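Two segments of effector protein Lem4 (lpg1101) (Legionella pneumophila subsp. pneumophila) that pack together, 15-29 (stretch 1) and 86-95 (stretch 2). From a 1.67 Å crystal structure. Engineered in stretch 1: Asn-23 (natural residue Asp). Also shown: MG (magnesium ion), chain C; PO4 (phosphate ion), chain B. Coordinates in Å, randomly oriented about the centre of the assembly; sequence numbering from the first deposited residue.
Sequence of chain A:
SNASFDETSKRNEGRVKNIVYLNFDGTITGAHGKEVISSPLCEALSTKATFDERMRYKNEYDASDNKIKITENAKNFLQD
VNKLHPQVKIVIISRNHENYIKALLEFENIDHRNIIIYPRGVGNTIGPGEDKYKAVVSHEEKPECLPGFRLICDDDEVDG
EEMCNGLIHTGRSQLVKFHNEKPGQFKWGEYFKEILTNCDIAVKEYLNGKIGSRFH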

# COMPACT_ATOMS: atom_id res chain seq x y z
N ARG A 15 19.14 3.90 -4.97
CA ARG A 15 18.89 4.54 -3.69
C ARG A 15 17.40 4.76 -3.50
O ARG A 15 16.73 5.31 -4.38
CB ARG A 15 19.61 5.87 -3.55
CG ARG A 15 21.10 5.74 -3.44
CD ARG A 15 21.75 7.08 -3.48
NE ARG A 15 23.17 6.97 -3.20
CZ ARG A 15 24.11 6.75 -4.12
NH1 ARG A 15 23.77 6.61 -5.40
NH2 ARG A 15 25.37 6.64 -3.76
N VAL A 16 16.88 4.33 -2.36
CA VAL A 16 15.51 4.59 -1.96
C VAL A 16 15.59 5.26 -0.59
O VAL A 16 15.94 4.60 0.40
CB VAL A 16 14.67 3.31 -1.90
CG1 VAL A 16 13.31 3.58 -1.25
CG2 VAL A 16 14.49 2.73 -3.29
N LYS A 17 15.26 6.55 -0.53
CA LYS A 17 15.33 7.31 0.72
C LYS A 17 13.98 7.60 1.35
O LYS A 17 13.92 7.86 2.55
CB LYS A 17 16.03 8.67 0.51
CG LYS A 17 17.54 8.60 0.27
CD LYS A 17 18.22 9.99 0.40
N ASN A 18 12.89 7.55 0.58
CA ASN A 18 11.58 7.96 1.05
C ASN A 18 10.59 6.87 0.69
O ASN A 18 10.46 6.54 -0.49
CB ASN A 18 11.17 9.28 0.40
CG ASN A 18 12.21 10.37 0.64
OD1 ASN A 18 12.54 10.66 1.78
ND2 ASN A 18 12.74 10.94 -0.43
N ILE A 19 9.93 6.29 1.69
CA ILE A 19 9.03 5.16 1.47
C ILE A 19 7.68 5.43 2.11
O ILE A 19 7.59 5.92 3.25
CB ILE A 19 9.62 3.86 2.02
CG1 ILE A 19 10.98 3.60 1.37
CG2 ILE A 19 8.66 2.67 1.77
CD1 ILE A 19 11.69 2.38 2.02
N VAL A 20 6.62 5.08 1.36
CA VAL A 20 5.24 5.14 1.80
C VAL A 20 4.77 3.70 1.96
O VAL A 20 4.67 2.96 0.98
CB VAL A 20 4.37 5.90 0.80
CG1 VAL A 20 2.89 5.83 1.18
CG2 VAL A 20 4.86 7.36 0.66
N TYR A 21 4.52 3.29 3.21
CA TYR A 21 4.04 1.95 3.55
C TYR A 21 2.54 2.03 3.79
O TYR A 21 2.10 2.70 4.73
CB TYR A 21 4.71 1.44 4.83
CG TYR A 21 6.16 1.03 4.72
CD1 TYR A 21 6.52 -0.10 4.02
CD2 TYR A 21 7.16 1.75 5.40
CE1 TYR A 21 7.84 -0.53 3.96
CE2 TYR A 21 8.49 1.35 5.33
CZ TYR A 21 8.83 0.22 4.62
OH TYR A 21 10.14 -0.20 4.58
N LEU A 22 1.78 1.31 2.98
CA LEU A 22 0.33 1.39 3.04
C LEU A 22 -0.23 -0.01 3.27
O LEU A 22 0.09 -0.94 2.52
CB LEU A 22 -0.25 1.97 1.75
CG LEU A 22 0.30 3.29 1.20
CD1 LEU A 22 -0.35 3.65 -0.13
CD2 LEU A 22 0.11 4.42 2.20
N ASN A 23 -1.05 -0.14 4.30
CA ASN A 23 -1.96 -1.25 4.37
C ASN A 23 -2.94 -1.17 3.19
O ASN A 23 -3.14 -0.11 2.61
CB ASN A 23 -2.72 -1.19 5.70
CG ASN A 23 -3.66 -2.29 5.86
OD1 ASN A 23 -4.86 -2.07 5.93
ND2 ASN A 23 -3.14 -3.51 5.96
N PHE A 24 -3.56 -2.30 2.85
CA PHE A 24 -4.52 -2.27 1.73
C PHE A 24 -5.97 -2.23 2.19
O PHE A 24 -6.64 -1.21 2.02
CB PHE A 24 -4.31 -3.46 0.79
CG PHE A 24 -5.17 -3.39 -0.46
CD1 PHE A 24 -4.81 -2.52 -1.49
CD2 PHE A 24 -6.28 -4.19 -0.59
CE1 PHE A 24 -5.61 -2.46 -2.66
CE2 PHE A 24 -7.09 -4.14 -1.75
CZ PHE A 24 -6.74 -3.26 -2.78
N ASP A 25 -6.48 -3.32 2.79
CA ASP A 25 -7.91 -3.37 3.11
C ASP A 25 -8.21 -2.39 4.23
O ASP A 25 -7.61 -2.44 5.31
CB ASP A 25 -8.32 -4.77 3.57
CG ASP A 25 -8.16 -5.80 2.49
OD1 ASP A 25 -8.77 -5.63 1.42
OD2 ASP A 25 -7.41 -6.78 2.70
N GLY A 26 -9.16 -1.50 3.98
CA GLY A 26 -9.60 -0.54 4.97
C GLY A 26 -8.80 0.74 4.98
O GLY A 26 -9.21 1.71 5.64
N THR A 27 -7.66 0.75 4.30
CA THR A 27 -6.80 1.91 4.18
C THR A 27 -6.90 2.48 2.77
O THR A 27 -7.40 3.59 2.58
CB THR A 27 -5.36 1.52 4.52
OG1 THR A 27 -5.33 0.99 5.84
CG2 THR A 27 -4.45 2.71 4.45
N ILE A 28 -6.46 1.71 1.78
CA ILE A 28 -6.69 2.08 0.39
C ILE A 28 -8.15 1.82 -0.02
O ILE A 28 -8.70 2.58 -0.82
CB ILE A 28 -5.69 1.33 -0.51
CG1 ILE A 28 -4.29 1.95 -0.31
CG2 ILE A 28 -6.09 1.39 -1.99
CD1 ILE A 28 -3.17 1.04 -0.72
N THR A 29 -8.81 0.78 0.53
CA THR A 29 -10.22 0.55 0.27
C THR A 29 -11.06 1.03 1.45
O THR A 29 -10.55 1.46 2.48
CB THR A 29 -10.52 -0.94 0.04
OG1 THR A 29 -10.44 -1.64 1.29
CG2 THR A 29 -9.55 -1.56 -0.93
N PRO A 86 11.21 8.02 -9.07
CA PRO A 86 11.71 7.16 -7.99
C PRO A 86 12.08 7.89 -6.70
O PRO A 86 12.62 7.24 -5.81
CB PRO A 86 12.97 6.54 -8.61
CG PRO A 86 13.51 7.65 -9.47
CD PRO A 86 12.29 8.42 -9.98
N GLN A 87 11.78 9.20 -6.60
CA GLN A 87 12.14 9.91 -5.37
C GLN A 87 11.38 9.38 -4.16
O GLN A 87 11.88 9.46 -3.03
CB GLN A 87 11.89 11.41 -5.53
CG GLN A 87 13.07 12.20 -6.10
CD GLN A 87 13.09 12.23 -7.61
OE1 GLN A 87 12.11 11.88 -8.27
NE2 GLN A 87 14.20 12.68 -8.18
N VAL A 88 10.19 8.82 -4.38
CA VAL A 88 9.36 8.22 -3.34
C VAL A 88 8.90 6.87 -3.85
O VAL A 88 8.51 6.75 -5.01
CB VAL A 88 8.15 9.12 -3.00
CG1 VAL A 88 7.30 8.50 -1.89
CG2 VAL A 88 8.63 10.53 -2.67
N LYS A 89 8.99 5.85 -3.00
CA LYS A 89 8.54 4.51 -3.36
C LYS A 89 7.31 4.16 -2.54
O LYS A 89 7.20 4.57 -1.38
CB LYS A 89 9.63 3.45 -3.13
CG LYS A 89 10.79 3.51 -4.12
CD LYS A 89 10.58 2.50 -5.24
CE LYS A 89 11.76 2.48 -6.21
NZ LYS A 89 11.50 1.54 -7.35
N ILE A 90 6.41 3.39 -3.14
CA ILE A 90 5.19 2.92 -2.50
C ILE A 90 5.34 1.43 -2.22
O ILE A 90 5.70 0.67 -3.13
CB ILE A 90 3.95 3.14 -3.38
CG1 ILE A 90 3.84 4.62 -3.78
CG2 ILE A 90 2.68 2.60 -2.66
CD1 ILE A 90 2.61 4.90 -4.73
N VAL A 91 5.05 1.02 -0.99
CA VAL A 91 5.09 -0.38 -0.58
C VAL A 91 3.73 -0.70 0.03
O VAL A 91 3.32 -0.06 1.00
CB VAL A 91 6.20 -0.67 0.44
CG1 VAL A 91 6.17 -2.14 0.84
CG2 VAL A 91 7.57 -0.31 -0.09
N ILE A 92 3.02 -1.68 -0.55
CA ILE A 92 1.73 -2.13 0.01
C ILE A 92 1.99 -3.39 0.84
O ILE A 92 2.62 -4.35 0.37
CB ILE A 92 0.69 -2.39 -1.08
CG1 ILE A 92 0.32 -1.06 -1.75
CG2 ILE A 92 -0.52 -3.10 -0.46
CD1 ILE A 92 -0.69 -1.19 -2.94
N ILE A 93 1.57 -3.37 2.11
CA ILE A 93 1.78 -4.52 2.99
C ILE A 93 0.40 -4.99 3.43
O ILE A 93 -0.36 -4.22 4.04
CB ILE A 93 2.66 -4.21 4.21
CG1 ILE A 93 4.01 -3.65 3.76
CG2 ILE A 93 2.86 -5.49 5.05
CD1 ILE A 93 4.99 -3.40 4.95
N SER A 94 0.06 -6.23 3.12
CA SER A 94 -1.34 -6.63 3.27
C SER A 94 -1.43 -8.12 3.54
O SER A 94 -0.67 -8.91 2.98
CB SER A 94 -2.14 -6.29 2.00
OG SER A 94 -3.47 -6.79 2.07
N ARG A 95 -2.43 -8.52 4.36
CA ARG A 95 -2.76 -9.93 4.51
C ARG A 95 -3.68 -10.45 3.40
O ARG A 95 -4.07 -11.63 3.46
CB ARG A 95 -3.46 -10.22 5.85
CG ARG A 95 -2.85 -9.64 7.07
CD ARG A 95 -3.54 -10.19 8.31
NE ARG A 95 -2.94 -9.65 9.52
CZ ARG A 95 -3.31 -8.50 10.09
NH1 ARG A 95 -4.29 -7.77 9.56
NH2 ARG A 95 -2.70 -8.09 11.20
MG MG C . -6.34 -3.00 6.80
P PO4 B . -4.93 -5.87 5.08
O1 PO4 B . -4.60 -5.27 3.72
O2 PO4 B . -3.71 -6.43 5.81
O3 PO4 B . -5.92 -7.00 4.83
O4 PO4 B . -5.65 -4.85 5.94
O HOH W 1 -7.96 -3.88 7.69
O HOH W 2 -5.12 -3.49 8.41

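The apolar centre of this contact is the side-chain packing on both faces of a two-stranded parallel pairing, in which Ile-19 to Leu-22 lie in register with Lys-89 to Ile-92. Alternation assigns the side chains. Ile-19, Tyr-21 and Val-91 stand on one face, with Ile-93 beyond them; Val-20, Leu-22, Ile-90 and Ile-92 stand on the other. On the first face Ile-19 CG2 meets Val-91 CG2 at 3.7 Å, and the Tyr-21 ring, with chi1 in the m well, leans across so that its CD1 lies 3.6 Å from Val-91 CB and 3.8 Å from Ile-93 CD1. One aromatic ring thus touches two aliphatic residues of the neighbouring strand, while its hydroxyl is satisfied elsewhere in the structure.

The strand residues of the second face are all aliphatic. Val-20 CG2 sits 3.7 Å from Val-88 CG1, and Leu-22 CD1 reaches Ile-90 CG2 at 4.1 Å. In both pairs the residue of the first strand packs against one lying two places before its register partner, so the contacts run diagonally. Ile-92 is met by residues further along the first stretch: its CG2 lies 4.0 Å from Phe-24 CB and its CD1 4.0 Å from Ile-28 CD1. Beta-branched residues predominate here, and their bulk close to the backbone suits extended strands and fills the space between them. All these apolar residues are buried, within a total of 804 Å² covered between the stretches.

Between the two faces runs a ladder of backbone hydrogen bonds, which satisfies polar groups that would otherwise be costly to bury. Lys-89 N donates to Asn-18 O at 3.0 Å, Val-20 N to Lys-89 O at 2.8 Å, Val-91 N to Val-20 O at 2.8 Å, Leu-22 N to Val-91 O at 2.9 Å, and Ile-93 N to Leu-22 O at 2.9 Å. The strands diverge in direction by only 25°, and the N-H...O angles stay between 161° and 169°.

At the outer end, Asn-18 adds a side-chain rung: its ND2 donates to Gln-87 O at 3.1 Å. Lys-89 suits the margin because its aliphatic part can pack, with CG 3.8 Å from Val-16 CG1, while the chain's end leads away from the first stretch.

At the other end the pairing opens onto a phosphate and a magnesium ion. Ser-94 OG donates to PO4 O1 at 2.5 Å, and Asp-25 N to the same O1 at 2.9 Å, so one anion oxygen ties both stretches together; Arg-95 N donates to PO4 O2 at 2.8 Å. The magnesium is bound by Asp-25 O at 2.0 Å, PO4 O4 at 2.2 Å and the modelled OD1 of Asn-23 at 1.9 Å, with two waters; Asn-23 is an engineered replacement for Asp. Gly-26 follows at phi 88°, psi -13°, where a CB would jam against the carbonyl of Asp-25, and its N donates to Thr-29 OG1 at 3.0 Å, bracing the turn.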